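Local atomic coordinates of esterase (Thermotoga maritima, PDB entry 3DOH), a protein that probably hydrolyses carboxylic ester bonds, as a thermostable esterase that joins an immunoglobulin-like domain to an alpha/beta-hydrolase domain. Residues T13-E18 against G196-V201; G19-A24 against H91-V96. All coordinates share one frame; numbering follows the deposited sequence.

Interaction 1 (T13-E18 against G196-V201); sequences TKVFPE and GNRGAV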
ATOM      1  N   THR A  13     -31.665  -2.214 -11.965  1.00 29.26           N
ATOM      2  CA  THR A  13     -31.003  -3.507 -11.809  1.00 29.38           C
ATOM      3  C   THR A  13     -30.690  -4.051 -13.161  1.00 29.29           C
ATOM      4  O   THR A  13     -31.367  -3.731 -14.153  1.00 29.54           O
ATOM      5  CB  THR A  13     -31.837  -4.609 -11.043  1.00 30.22           C
ATOM      6  OG1 THR A  13     -33.024  -4.971 -11.777  1.00 32.33           O
ATOM      7  CG2 THR A  13     -32.216  -4.164  -9.622  1.00 30.82           C
ATOM      8  N   LYS A  14     -29.671  -4.903 -13.203  1.00 28.68           N
ATOM      9  CA  LYS A  14     -29.214  -5.475 -14.436  1.00 28.13           C
ATOM     10  C   LYS A  14     -28.656  -6.851 -14.075  1.00 28.37           C
ATOM     11  O   LYS A  14     -28.100  -7.034 -12.963  1.00 29.04           O
ATOM     12  CB  LYS A  14     -28.131  -4.561 -14.973  1.00 28.15           C
ATOM     13  CG  LYS A  14     -27.591  -4.919 -16.324  1.00 30.24           C
ATOM     14  CD  LYS A  14     -26.166  -4.455 -16.406  1.00 33.14           C
ATOM     15  CE  LYS A  14     -25.756  -4.133 -17.813  1.00 35.64           C
ATOM     16  NZ  LYS A  14     -26.321  -2.818 -18.226  1.00 37.13           N
ATOM     17  N   VAL A  15     -28.771  -7.826 -14.968  1.00 27.54           N
ATOM     18  CA  VAL A  15     -28.265  -9.147 -14.600  1.00 27.71           C
ATOM     19  C   VAL A  15     -26.790  -9.270 -15.008  1.00 28.57           C
ATOM     20  O   VAL A  15     -26.455  -9.256 -16.223  1.00 28.74           O
ATOM     21  CB  VAL A  15     -29.132 -10.325 -15.163  1.00 27.87           C
ATOM     22  CG1 VAL A  15     -28.616 -11.676 -14.674  1.00 25.54           C
ATOM     23  CG2 VAL A  15     -30.614 -10.152 -14.795  1.00 27.11           C
ATOM     24  N   PHE A  16     -25.921  -9.381 -13.996  1.00 28.21           N
ATOM     25  CA  PHE A  16     -24.485  -9.521 -14.220  1.00 28.25           C
ATOM     26  C   PHE A  16     -24.084 -11.007 -14.119  1.00 29.71           C
ATOM     27  O   PHE A  16     -24.853 -11.833 -13.579  1.00 29.84           O
ATOM     28  CB  PHE A  16     -23.691  -8.681 -13.219  1.00 26.75           C
ATOM     29  CG  PHE A  16     -23.823  -7.215 -13.427  1.00 26.16           C
ATOM     30  CD1 PHE A  16     -24.788  -6.483 -12.723  1.00 26.02           C
ATOM     31  CD2 PHE A  16     -23.009  -6.547 -14.358  1.00 23.89           C
ATOM     32  CE1 PHE A  16     -24.939  -5.102 -12.931  1.00 23.73           C
ATOM     33  CE2 PHE A  16     -23.151  -5.188 -14.583  1.00 19.96           C
ATOM     34  CZ  PHE A  16     -24.090  -4.452 -13.866  1.00 23.34           C
ATOM     35  N   PRO A  17     -22.871 -11.364 -14.611  1.00 30.35           N
ATOM     36  CA  PRO A  17     -22.584 -12.795 -14.629  1.00 30.25           C
ATOM     37  C   PRO A  17     -22.863 -13.527 -13.303  1.00 30.94           C
ATOM     38  O   PRO A  17     -23.283 -14.691 -13.325  1.00 30.81           O
ATOM     39  CB  PRO A  17     -21.113 -12.841 -15.053  1.00 30.12           C
ATOM     40  CG  PRO A  17     -20.974 -11.618 -15.948  1.00 30.13           C
ATOM     41  CD  PRO A  17     -21.749 -10.573 -15.177  1.00 29.94           C
ATOM     42  N   GLU A  18     -22.671 -12.864 -12.160  1.00 31.32           N
ATOM     43  CA  GLU A  18     -22.918 -13.534 -10.868  1.00 31.89           C
ATOM     44  C   GLU A  18     -24.323 -13.227 -10.312  1.00 31.24           C
ATOM     45  O   GLU A  18     -24.603 -13.452  -9.125  1.00 31.02           O
ATOM     46  CB  GLU A  18     -21.836 -13.181  -9.851  1.00 32.79           C
ATOM     47  CG  GLU A  18     -20.411 -13.034 -10.462  1.00 38.45           C
ATOM     48  CD  GLU A  18     -19.947 -11.567 -10.629  1.00 47.25           C
ATOM     49  OE1 GLU A  18     -20.161 -10.956 -11.741  1.00 48.54           O
ATOM     50  OE2 GLU A  18     -19.370 -11.034  -9.625  1.00 50.11           O
ATOM     51  N   GLY A 196     -30.749 -14.942 -11.421  1.00 22.05           N
ATOM     52  CA  GLY A 196     -29.637 -15.548 -10.693  1.00 22.77           C
ATOM     53  C   GLY A 196     -28.329 -15.573 -11.460  1.00 23.73           C
ATOM     54  O   GLY A 196     -27.275 -15.548 -10.849  1.00 24.12           O
ATOM     55  N   ASN A 197     -28.392 -15.593 -12.794  1.00 24.36           N
ATOM     56  CA  ASN A 197     -27.204 -15.558 -13.682  1.00 25.15           C
ATOM     57  C   ASN A 197     -27.620 -15.119 -15.108  1.00 25.17           C
ATOM     58  O   ASN A 197     -28.781 -14.790 -15.313  1.00 25.78           O
ATOM     59  CB  ASN A 197     -26.529 -16.919 -13.689  1.00 24.17           C
ATOM     60  CG  ASN A 197     -27.526 -18.037 -13.867  1.00 27.12           C
ATOM     61  OD1 ASN A 197     -27.572 -18.987 -13.064  1.00 31.80           O
ATOM     62  ND2 ASN A 197     -28.338 -17.946 -14.931  1.00 26.21           N
ATOM     63  N   ARG A 198     -26.705 -15.111 -16.074  1.00 25.13           N
ATOM     64  CA  ARG A 198     -26.983 -14.530 -17.380  1.00 25.64           C
ATOM     65  C   ARG A 198     -27.580 -15.599 -18.304  1.00 25.48           C
ATOM     66  O   ARG A 198     -27.668 -15.433 -19.526  1.00 24.94           O
ATOM     67  CB  ARG A 198     -25.711 -13.893 -17.982  1.00 25.87           C
ATOM     68  CG  ARG A 198     -25.345 -12.431 -17.529  1.00 26.87           C
ATOM     69  CD  ARG A 198     -24.845 -11.540 -18.718  1.00 28.47           C
ATOM     70  NE  ARG A 198     -25.188 -10.109 -18.541  1.00 39.64           N
ATOM     71  CZ  ARG A 198     -24.313  -9.099 -18.289  1.00 45.16           C
ATOM     72  NH1 ARG A 198     -22.984  -9.322 -18.189  1.00 46.32           N
ATOM     73  NH2 ARG A 198     -24.756  -7.831 -18.130  1.00 43.48           N
ATOM     74  N   GLY A 199     -28.021 -16.705 -17.703  1.00 26.08           N
ATOM     75  CA  GLY A 199     -28.492 -17.887 -18.458  1.00 25.15           C
ATOM     76  C   GLY A 199     -29.641 -17.666 -19.416  1.00 24.78           C
ATOM     77  O   GLY A 199     -29.692 -18.275 -20.502  1.00 24.62           O
ATOM     78  N   ALA A 200     -30.572 -16.793 -19.032  1.00 24.47           N
ATOM     79  CA  ALA A 200     -31.759 -16.547 -19.860  1.00 24.41           C
ATOM     80  C   ALA A 200     -31.526 -15.309 -20.712  1.00 24.71           C
ATOM     81  O   ALA A 200     -31.839 -15.252 -21.886  1.00 24.36           O
ATOM     82  CB  ALA A 200     -32.998 -16.361 -18.981  1.00 23.29           C
ATOM     83  N   VAL A 201     -30.910 -14.338 -20.078  1.00 24.66           N
ATOM     84  CA  VAL A 201     -30.921 -12.977 -20.494  1.00 24.43           C
ATOM     85  C   VAL A 201     -29.877 -12.680 -21.581  1.00 23.98           C
ATOM     86  O   VAL A 201     -30.077 -11.827 -22.450  1.00 24.69           O
ATOM     87  CB  VAL A 201     -30.699 -12.184 -19.188  1.00 25.29           C
ATOM     88  CG1 VAL A 201     -29.467 -11.319 -19.215  1.00 25.90           C
ATOM     89  CG2 VAL A 201     -31.985 -11.544 -18.688  1.00 23.60           C
TER
HETATM   90  O   HOH W   1     -23.986 -15.989 -15.588  1.00 33.41           O
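The junction between the immunoglobulin-like domain and the alpha/beta-hydrolase domain is made here by V15 and P17, at the end of strand 8-16 and the turn after it, against N197 and R198 in the loop that follows helix 192-195. R198 gives the largest share of the surface. Its side chain runs across the backbone of 15-17, bent at chi2 and chi3, and its guanidinium lies with one face over F16 CA, which sits 4.1 Å above the plane near the centre of the group. V15 O lies over a face of the guanidinium, 2.8 Å from R198 NE, at an angle too poor for a hydrogen bond. The P17 ring lies alongside the arginine and points the same way, with CD 3.5 Å from R198 NH1, while K14 CE meets NH2 at the edge of the guanidinium, near its plane. The charge itself is answered elsewhere, by a salt bridge from NH1 to E347 of the second subunit; K14 NZ in turn pairs with a bound sulfate.

V15 points toward the loop. Its CG1, anti to the backbone N (chi1 -176°), reaches N197 O at 3.2 Å, and its CB meets V201 CG1 at 4.2 Å. The two backbones are joined through a water that donates to P17 O at 2.7 Å and accepts from R198 N at 2.9 Å. Beyond the contact, I363 and W362 of helix 362-366 touch P17 and N197 respectively. N197 also lies near, without touching, the probable Ser-His-Asp triad of S271, H359 and D319. A single valine-valine contact, a water bridge and an arginine laid over the partner backbone thus form an interdomain interface between an Ig-like beta domain and an alpha/beta-hydrolase fold.

Interaction 2 (G19-A24 against H91-V96); sequences GEKVCA and HSNTIV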
ATOM      1  N   GLY A  19     -25.201 -12.719 -11.186  1.00 30.05           N
ATOM      2  CA  GLY A  19     -26.572 -12.426 -10.835  1.00 28.49           C
ATOM      3  C   GLY A  19     -26.948 -10.964 -10.881  1.00 27.82           C
ATOM      4  O   GLY A  19     -26.131 -10.103 -11.259  1.00 27.32           O
ATOM      5  N   GLU A  20     -28.184 -10.681 -10.484  1.00 27.13           N
ATOM      6  CA  GLU A  20     -28.779  -9.366 -10.671  1.00 26.33           C
ATOM      7  C   GLU A  20     -28.339  -8.407  -9.573  1.00 26.40           C
ATOM      8  O   GLU A  20     -28.405  -8.726  -8.385  1.00 26.26           O
ATOM      9  CB  GLU A  20     -30.305  -9.468 -10.700  1.00 25.63           C
ATOM     10  CG  GLU A  20     -31.016  -8.124 -10.735  1.00 25.29           C
ATOM     11  CD  GLU A  20     -32.430  -8.199 -10.193  1.00 24.57           C
ATOM     12  OE1 GLU A  20     -32.671  -9.001  -9.265  1.00 19.60           O
ATOM     13  OE2 GLU A  20     -33.299  -7.457 -10.694  1.00 24.81           O
ATOM     14  N   LYS A  21     -27.890  -7.229  -9.986  1.00 25.89           N
ATOM     15  CA  LYS A  21     -27.367  -6.237  -9.079  1.00 26.11           C
ATOM     16  C   LYS A  21     -28.062  -4.940  -9.405  1.00 26.11           C
ATOM     17  O   LYS A  21     -28.451  -4.700 -10.556  1.00 25.83           O
ATOM     18  CB  LYS A  21     -25.876  -5.994  -9.274  1.00 26.41           C
ATOM     19  CG  LYS A  21     -24.858  -7.165  -9.148  1.00 27.67           C
ATOM     20  CD  LYS A  21     -23.434  -6.563  -9.277  1.00 26.47           C
ATOM     21  CE  LYS A  21     -22.346  -7.565  -9.075  1.00 28.63           C
ATOM     22  NZ  LYS A  21     -22.316  -8.052  -7.679  1.00 33.31           N
ATOM     23  N   VAL A  22     -28.206  -4.097  -8.393  1.00 26.14           N
ATOM     24  CA  VAL A  22     -28.611  -2.720  -8.608  1.00 26.52           C
ATOM     25  C   VAL A  22     -27.358  -1.941  -9.072  1.00 26.89           C
ATOM     26  O   VAL A  22     -26.402  -1.770  -8.294  1.00 25.65           O
ATOM     27  CB  VAL A  22     -29.133  -2.056  -7.315  1.00 26.07           C
ATOM     28  CG1 VAL A  22     -29.733  -0.731  -7.641  1.00 24.93           C
ATOM     29  CG2 VAL A  22     -30.151  -2.905  -6.631  1.00 27.36           C
ATOM     30  N   CYS A  23     -27.401  -1.457 -10.315  1.00 27.52           N
ATOM     31  CA  CYS A  23     -26.263  -0.812 -10.961  1.00 28.84           C
ATOM     32  C   CYS A  23     -26.470   0.689 -11.094  1.00 29.47           C
ATOM     33  O   CYS A  23     -25.518   1.444 -11.242  1.00 29.35           O
ATOM     34  CB  CYS A  23     -25.996  -1.433 -12.334  1.00 28.35           C
ATOM     35  SG  CYS A  23     -27.311  -1.152 -13.505  1.00 32.30           S
ATOM     36  N   ALA A  24     -27.710   1.145 -11.045  1.00 30.59           N
ATOM     37  CA  ALA A  24     -27.884   2.585 -11.084  1.00 31.66           C
ATOM     38  C   ALA A  24     -29.122   3.041 -10.333  1.00 32.36           C
ATOM     39  O   ALA A  24     -30.002   2.246 -10.025  1.00 33.52           O
ATOM     40  CB  ALA A  24     -27.880   3.084 -12.502  1.00 31.01           C
ATOM     41  N   HIS A  91     -22.767  -4.851  -1.035  1.00 38.27           N
ATOM     42  CA  HIS A  91     -24.215  -4.959  -1.060  1.00 37.35           C
ATOM     43  C   HIS A  91     -24.749  -4.481  -2.401  1.00 36.88           C
ATOM     44  O   HIS A  91     -25.533  -3.535  -2.458  1.00 37.44           O
ATOM     45  CB  HIS A  91     -24.833  -4.136   0.073  1.00 36.90           C
ATOM     46  CG  HIS A  91     -24.662  -4.752   1.428  1.00 36.83           C
ATOM     47  ND1 HIS A  91     -23.902  -4.171   2.419  1.00 35.54           N
ATOM     48  CD2 HIS A  91     -25.155  -5.897   1.955  1.00 36.37           C
ATOM     49  CE1 HIS A  91     -23.933  -4.932   3.499  1.00 36.57           C
ATOM     50  NE2 HIS A  91     -24.686  -5.986   3.244  1.00 36.69           N
ATOM     51  N   SER A  92     -24.328  -5.131  -3.484  1.00 35.82           N
ATOM     52  CA  SER A  92     -24.947  -4.854  -4.754  1.00 34.77           C
ATOM     53  C   SER A  92     -25.952  -5.930  -5.236  1.00 34.64           C
ATOM     54  O   SER A  92     -27.010  -5.583  -5.775  1.00 35.19           O
ATOM     55  CB  SER A  92     -23.897  -4.516  -5.807  1.00 35.14           C
ATOM     56  OG  SER A  92     -22.826  -5.433  -5.815  1.00 33.73           O
ATOM     57  N   ASN A  93     -25.638  -7.210  -5.016  1.00 34.17           N
ATOM     58  CA  ASN A  93     -26.507  -8.343  -5.364  1.00 33.54           C
ATOM     59  C   ASN A  93     -27.903  -8.231  -4.812  1.00 33.49           C
ATOM     60  O   ASN A  93     -28.091  -7.762  -3.705  1.00 33.36           O
ATOM     61  CB  ASN A  93     -25.883  -9.637  -4.889  1.00 33.20           C
ATOM     62  CG  ASN A  93     -24.638 -10.008  -5.702  1.00 36.09           C
ATOM     63  OD1 ASN A  93     -24.726 -10.437  -6.853  1.00 36.56           O
ATOM     64  ND2 ASN A  93     -23.464  -9.829  -5.100  1.00 41.02           N
ATOM     65  N   THR A  94     -28.896  -8.652  -5.579  1.00 33.93           N
ATOM     66  CA  THR A  94     -30.275  -8.647  -5.066  1.00 34.26           C
ATOM     67  C   THR A  94     -30.633  -9.977  -4.385  1.00 35.01           C
ATOM     68  O   THR A  94     -31.618 -10.072  -3.635  1.00 35.06           O
ATOM     69  CB  THR A  94     -31.312  -8.273  -6.154  1.00 33.31           C
ATOM     70  OG1 THR A  94     -31.208  -9.189  -7.236  1.00 32.81           O
ATOM     71  CG2 THR A  94     -31.048  -6.880  -6.673  1.00 32.48           C
ATOM     72  N   ILE A  95     -29.810 -10.986  -4.617  1.00 35.78           N
ATOM     73  CA  ILE A  95     -30.167 -12.325  -4.228  1.00 37.16           C
ATOM     74  C   ILE A  95     -29.252 -12.800  -3.129  1.00 39.51           C
ATOM     75  O   ILE A  95     -28.055 -12.952  -3.346  1.00 40.08           O
ATOM     76  CB  ILE A  95     -30.104 -13.308  -5.434  1.00 36.87           C
ATOM     77  CG1 ILE A  95     -31.056 -12.838  -6.550  1.00 35.76           C
ATOM     78  CG2 ILE A  95     -30.374 -14.773  -4.960  1.00 36.29           C
ATOM     79  CD1 ILE A  95     -30.979 -13.629  -7.853  1.00 34.80           C
ATOM     80  N   VAL A  96     -29.803 -13.049  -1.950  1.00 42.01           N
ATOM     81  CA  VAL A  96     -29.002 -13.680  -0.912  1.00 44.82           C
ATOM     82  C   VAL A  96     -29.126 -15.206  -1.023  1.00 46.70           C
ATOM     83  O   VAL A  96     -30.231 -15.753  -1.081  1.00 46.47           O
ATOM     84  CB  VAL A  96     -29.248 -13.098   0.541  1.00 44.62           C
ATOM     85  CG1 VAL A  96     -30.516 -13.652   1.167  1.00 44.99           C
ATOM     86  CG2 VAL A  96     -28.012 -13.347   1.464  1.00 44.30           C
TER
HETATM   87  O   HOH W   2     -28.019 -10.949  -7.064  1.00 35.67           O
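K21, E20 and T94 bury almost equal areas where strand 19-29 meets the irregular segment 91-96. The carboxylate of E20 receives the hydroxyl of T94: OG1 donates to OE1 at 2.5 Å, arriving from above the carboxylate plane, 38° out of it. CG of E20 is anti to the backbone N (chi1 173°) and the chain stays extended beyond it; the two side chains cross obliquely. E20 has further partners, since OE1 also forms a salt bridge with R105, and OE2 is hydrogen-bonded to Y191 OH; the arginine would be expected to favour the charged carboxylate in this buried place.

The same two residues are tied through their backbones. T94 N donates to E20 O at 2.8 Å, and a water that donates to this oxygen accepts from I95 N at 3.0 Å. Two residues further along the strand, V22 N donates to S92 O at 3.2 Å. These two bonds flank K21 and N93, an antiparallel, non-hydrogen-bonded pair whose CA atoms lie 4.4 Å apart, and make a single beta bridge by which an otherwise irregular part of the long connection between strands 80-85 and 110-114 is fastened to a strand of the Ig-like domain's sheet. K21 CA adds a CA-H...O contact to S92 O at 3.4 Å.

On the K21 side, the lysine runs alongside N93, pointing the same way, and bends at chi4 (-67°) to bring NZ to S92 OG, to which it donates at 3.3 Å. That serine hydroxyl is held as well by D89 O. On the way, CB of K21 lies by the S92 carbonyl and CD by its side chain. Apolar contact is slight: CG2 of V22 meets CG2 of T94 at 4.1 Å, the side chains crossing at about a right angle.

The centres of the two interactions lie about 10 Å apart; their first segments lie on neighbouring antiparallel strands of one sheet: interaction 1 uses the end of strand 8-16 and its turn, interaction 2 the start of strand 19-29. They meet directly, with T13 OG1 2.7 Å from E20 OE2, a probable hydrogen bond, and F16 packing on K21. Along the chain both first segments come in succession, then 91-96 and, much later, 196-201, so that interaction 2 closes within the Ig-like domain while interaction 1 reaches into the hydrolase domain. One hairpin thus touches both a connection of its own domain and the hydrolase domain, where the probable triad lies.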